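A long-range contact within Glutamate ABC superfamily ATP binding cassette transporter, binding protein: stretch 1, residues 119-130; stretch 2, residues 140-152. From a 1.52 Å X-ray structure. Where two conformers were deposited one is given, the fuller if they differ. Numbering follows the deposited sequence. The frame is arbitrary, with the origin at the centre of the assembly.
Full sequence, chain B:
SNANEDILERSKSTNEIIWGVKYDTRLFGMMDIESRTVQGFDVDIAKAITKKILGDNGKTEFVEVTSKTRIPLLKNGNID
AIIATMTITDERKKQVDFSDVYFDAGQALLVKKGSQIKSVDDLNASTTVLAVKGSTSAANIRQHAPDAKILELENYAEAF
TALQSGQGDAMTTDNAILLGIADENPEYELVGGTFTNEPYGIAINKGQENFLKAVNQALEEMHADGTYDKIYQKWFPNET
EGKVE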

# COMPACT_ATOMS: atom_id res chain seq x y z
N SER B 119 16.92 -4.68 -10.52
CA SER B 119 16.17 -3.93 -9.53
C SER B 119 16.65 -2.49 -9.58
O SER B 119 17.60 -2.15 -10.28
CB SER B 119 16.37 -4.50 -8.12
OG SER B 119 17.59 -4.02 -7.57
N VAL B 120 15.96 -1.66 -8.79
CA VAL B 120 16.33 -0.26 -8.70
C VAL B 120 17.77 -0.11 -8.22
O VAL B 120 18.42 0.88 -8.54
CB VAL B 120 15.31 0.46 -7.78
CG1 VAL B 120 15.51 0.04 -6.33
CG2 VAL B 120 15.36 1.98 -7.98
N ASP B 121 18.30 -1.10 -7.51
CA ASP B 121 19.67 -1.00 -7.00
C ASP B 121 20.70 -1.03 -8.13
O ASP B 121 21.84 -0.62 -7.92
CB ASP B 121 19.95 -2.13 -6.00
CG ASP B 121 19.16 -1.99 -4.69
OD1 ASP B 121 18.69 -0.87 -4.40
OD2 ASP B 121 19.03 -2.99 -3.92
N ASP B 122 20.33 -1.49 -9.31
CA ASP B 122 21.23 -1.59 -10.45
C ASP B 122 21.20 -0.35 -11.36
O ASP B 122 21.80 -0.37 -12.43
CB ASP B 122 20.88 -2.82 -11.29
CG ASP B 122 21.23 -4.12 -10.58
OD1 ASP B 122 22.13 -4.09 -9.72
OD2 ASP B 122 20.60 -5.17 -10.89
N LEU B 123 20.49 0.69 -10.98
CA LEU B 123 20.49 1.93 -11.74
C LEU B 123 21.57 2.85 -11.21
O LEU B 123 21.78 2.97 -9.99
CB LEU B 123 19.12 2.60 -11.64
CG LEU B 123 17.98 1.74 -12.19
CD1 LEU B 123 16.62 2.46 -12.03
CD2 LEU B 123 18.22 1.37 -13.66
N ASN B 124 22.28 3.50 -12.12
CA ASN B 124 23.46 4.28 -11.76
C ASN B 124 23.76 5.24 -12.91
O ASN B 124 23.01 5.31 -13.89
CB ASN B 124 24.63 3.34 -11.49
CG ASN B 124 24.92 2.43 -12.69
OD1 ASN B 124 25.23 2.92 -13.77
ND2 ASN B 124 24.76 1.12 -12.51
N ALA B 125 24.88 5.96 -12.80
CA ALA B 125 25.23 6.97 -13.79
C ALA B 125 25.37 6.41 -15.19
O ALA B 125 25.29 7.17 -16.16
CB ALA B 125 26.52 7.68 -13.39
N SER B 126 25.59 5.11 -15.33
CA SER B 126 25.73 4.51 -16.65
C SER B 126 24.41 4.06 -17.26
O SER B 126 24.40 3.66 -18.43
CB SER B 126 26.68 3.32 -16.61
OG SER B 126 27.96 3.68 -16.10
N THR B 127 23.31 4.08 -16.51
CA THR B 127 22.01 3.60 -16.98
C THR B 127 21.05 4.76 -17.18
O THR B 127 20.98 5.68 -16.36
CB THR B 127 21.36 2.61 -16.00
OG1 THR B 127 21.09 3.27 -14.75
CG2 THR B 127 22.27 1.41 -15.76
N THR B 128 20.29 4.70 -18.26
CA THR B 128 19.26 5.68 -18.56
C THR B 128 17.89 5.06 -18.31
O THR B 128 17.59 4.00 -18.86
CB THR B 128 19.34 6.16 -20.01
OG1 THR B 128 20.58 6.85 -20.20
CG2 THR B 128 18.20 7.09 -20.31
N VAL B 129 17.07 5.72 -17.50
CA VAL B 129 15.72 5.25 -17.18
C VAL B 129 14.71 6.14 -17.89
O VAL B 129 14.85 7.37 -17.91
CB VAL B 129 15.47 5.26 -15.66
CG1 VAL B 129 14.18 4.53 -15.38
CG2 VAL B 129 16.60 4.57 -14.95
N LEU B 130 13.71 5.51 -18.47
CA LEU B 130 12.66 6.21 -19.20
C LEU B 130 11.47 6.43 -18.28
O LEU B 130 11.01 5.48 -17.63
CB LEU B 130 12.24 5.40 -20.42
CG LEU B 130 13.46 5.02 -21.24
CD1 LEU B 130 13.03 4.01 -22.23
CD2 LEU B 130 14.03 6.23 -21.97
N ASN B 140 10.64 10.07 -8.20
CA ASN B 140 10.97 8.94 -7.33
C ASN B 140 12.26 8.25 -7.76
O ASN B 140 13.00 7.73 -6.91
CB ASN B 140 9.83 7.92 -7.31
CG ASN B 140 8.62 8.38 -6.50
OD1 ASN B 140 8.72 9.28 -5.66
ND2 ASN B 140 7.45 7.77 -6.77
N ILE B 141 12.53 8.18 -9.07
CA ILE B 141 13.80 7.60 -9.49
C ILE B 141 14.95 8.44 -8.99
O ILE B 141 15.97 7.92 -8.52
CB ILE B 141 13.87 7.45 -11.02
CG1 ILE B 141 13.14 6.21 -11.47
CG2 ILE B 141 15.34 7.26 -11.41
CD1 ILE B 141 13.83 4.93 -11.08
N ARG B 142 14.84 9.77 -9.12
CA ARG B 142 15.95 10.61 -8.71
C ARG B 142 16.26 10.43 -7.23
O ARG B 142 17.38 10.69 -6.80
CB ARG B 142 15.65 12.07 -9.06
CG ARG B 142 15.50 12.27 -10.57
CD ARG B 142 15.37 13.73 -11.02
NE ARG B 142 15.50 13.84 -12.48
CZ ARG B 142 14.48 14.03 -13.32
NH1 ARG B 142 13.25 14.15 -12.84
NH2 ARG B 142 14.69 14.12 -14.63
N GLN B 143 15.30 9.95 -6.45
CA GLN B 143 15.55 9.64 -5.06
C GLN B 143 16.11 8.23 -4.85
O GLN B 143 17.13 8.05 -4.17
CB GLN B 143 14.26 9.81 -4.26
CG GLN B 143 14.37 9.34 -2.82
CD GLN B 143 13.13 9.68 -2.04
OE1 GLN B 143 12.44 10.64 -2.36
NE2 GLN B 143 12.84 8.90 -1.01
N HIS B 144 15.47 7.23 -5.45
CA HIS B 144 15.86 5.85 -5.19
C HIS B 144 17.02 5.39 -6.07
O HIS B 144 17.64 4.37 -5.77
CB HIS B 144 14.65 4.93 -5.38
CG HIS B 144 13.63 5.08 -4.29
ND1 HIS B 144 12.52 5.89 -4.41
CD2 HIS B 144 13.57 4.55 -3.05
CE1 HIS B 144 11.81 5.84 -3.30
NE2 HIS B 144 12.43 5.04 -2.45
N ALA B 145 17.32 6.13 -7.13
CA ALA B 145 18.45 5.86 -8.02
C ALA B 145 19.09 7.20 -8.38
O ALA B 145 19.07 7.63 -9.53
CB ALA B 145 18.00 5.10 -9.27
N PRO B 146 19.67 7.88 -7.39
CA PRO B 146 20.03 9.29 -7.58
C PRO B 146 21.10 9.53 -8.64
O PRO B 146 21.21 10.65 -9.13
CB PRO B 146 20.53 9.72 -6.19
CG PRO B 146 21.00 8.45 -5.57
CD PRO B 146 20.07 7.38 -6.06
N ASP B 147 21.87 8.51 -8.99
CA ASP B 147 22.90 8.64 -10.02
C ASP B 147 22.38 8.32 -11.41
O ASP B 147 23.07 8.60 -12.39
CB ASP B 147 24.07 7.70 -9.71
CG ASP B 147 24.77 8.06 -8.42
OD1 ASP B 147 24.84 9.27 -8.10
OD2 ASP B 147 25.24 7.14 -7.73
N ALA B 148 21.19 7.74 -11.51
CA ALA B 148 20.68 7.33 -12.81
C ALA B 148 20.42 8.54 -13.70
O ALA B 148 20.08 9.62 -13.23
CB ALA B 148 19.39 6.55 -12.65
N LYS B 149 20.58 8.32 -14.99
CA LYS B 149 20.20 9.31 -15.99
C LYS B 149 18.73 9.07 -16.32
O LYS B 149 18.28 7.92 -16.40
CB LYS B 149 21.09 9.21 -17.22
CG LYS B 149 22.50 9.72 -16.96
CD LYS B 149 23.46 9.43 -18.09
CE LYS B 149 24.75 10.23 -17.93
NZ LYS B 149 24.57 11.67 -18.29
N ILE B 150 17.98 10.15 -16.47
CA ILE B 150 16.55 10.08 -16.74
C ILE B 150 16.27 10.75 -18.07
O ILE B 150 16.68 11.90 -18.29
CB ILE B 150 15.72 10.73 -15.63
CG1 ILE B 150 16.06 10.12 -14.27
CG2 ILE B 150 14.23 10.56 -15.91
CD1 ILE B 150 14.98 10.33 -13.26
N LEU B 151 15.59 10.04 -18.96
CA LEU B 151 15.07 10.58 -20.21
C LEU B 151 13.56 10.61 -20.02
O LEU B 151 12.92 9.56 -19.86
CB LEU B 151 15.48 9.74 -21.42
CG LEU B 151 14.89 10.13 -22.78
CD1 LEU B 151 15.34 11.53 -23.18
CD2 LEU B 151 15.26 9.10 -23.84
N GLU B 152 13.00 11.81 -19.97
CA GLU B 152 11.57 11.99 -19.76
C GLU B 152 10.89 12.16 -21.12
O GLU B 152 11.35 12.94 -21.95
CB GLU B 152 11.32 13.19 -18.85
CG GLU B 152 11.18 12.84 -17.37
CD GLU B 152 11.42 14.03 -16.45
OE1 GLU B 152 12.50 14.64 -16.55
OE2 GLU B 152 10.53 14.35 -15.63
O HOH W 1 21.74 5.45 -8.44

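What does Lys149, which has the largest area covered by the opposing stretch, contribute? Both its backbone and its side chain. Its N donates to Thr127 O at 3.0 Å, and its O accepts from Val129 N at 2.7 Å, so this one residue supplies two rungs of a parallel ladder. Lys149 O also lies 3.3 Å from Thr128 CA, a CA-H...O contact beside the stronger bond. The aliphatic part of the side chain covers the turn formed by Asn124 to Thr127, with Lys149 CD 3.5 Å from Ala125 O, while its end leads away.

How does Val129 serve both the sheet and the apolar packing? Its backbone faces stretch 2 with both polar groups: besides the bond from its N, Val129 O accepts from Leu151 N at 3.0 Å. Its side chain, buried in the t rotamer, lies on the same sheet face as that of Ile150, where Val129 CG2 is 4.1 Å from Ala148 CB and Val129 CG1 is 4.3 Å from Ile141 CD1. Ile141 from the helix and Ala148 from the turn after it thus both pack against Val129. Leu123 extends this cluster, its CB 3.6 Å from Ala145 CB and its CD1 3.8 Å from Ile141 CD1.

What does Leu151 cover on the other face? Its side chain shares that face with Thr128, Leu130 and Lys149. Leu151 CD2 meets Leu130 CD2 at 3.6 Å, and Leu151 CB lies 4.0 Å from Thr128 CG2, so the leucine contacts two alternate residues of the neighbouring strand.

How do the chains meet before the strands begin? Two type I turns come together, and Ala148 CA approaches Asn124 O at 3.3 Å in a nearly straight CA-H...O contact. A water bridges the same region, donating to Leu123 O at 2.9 Å and accepting from Asp147 N at 3.1 Å.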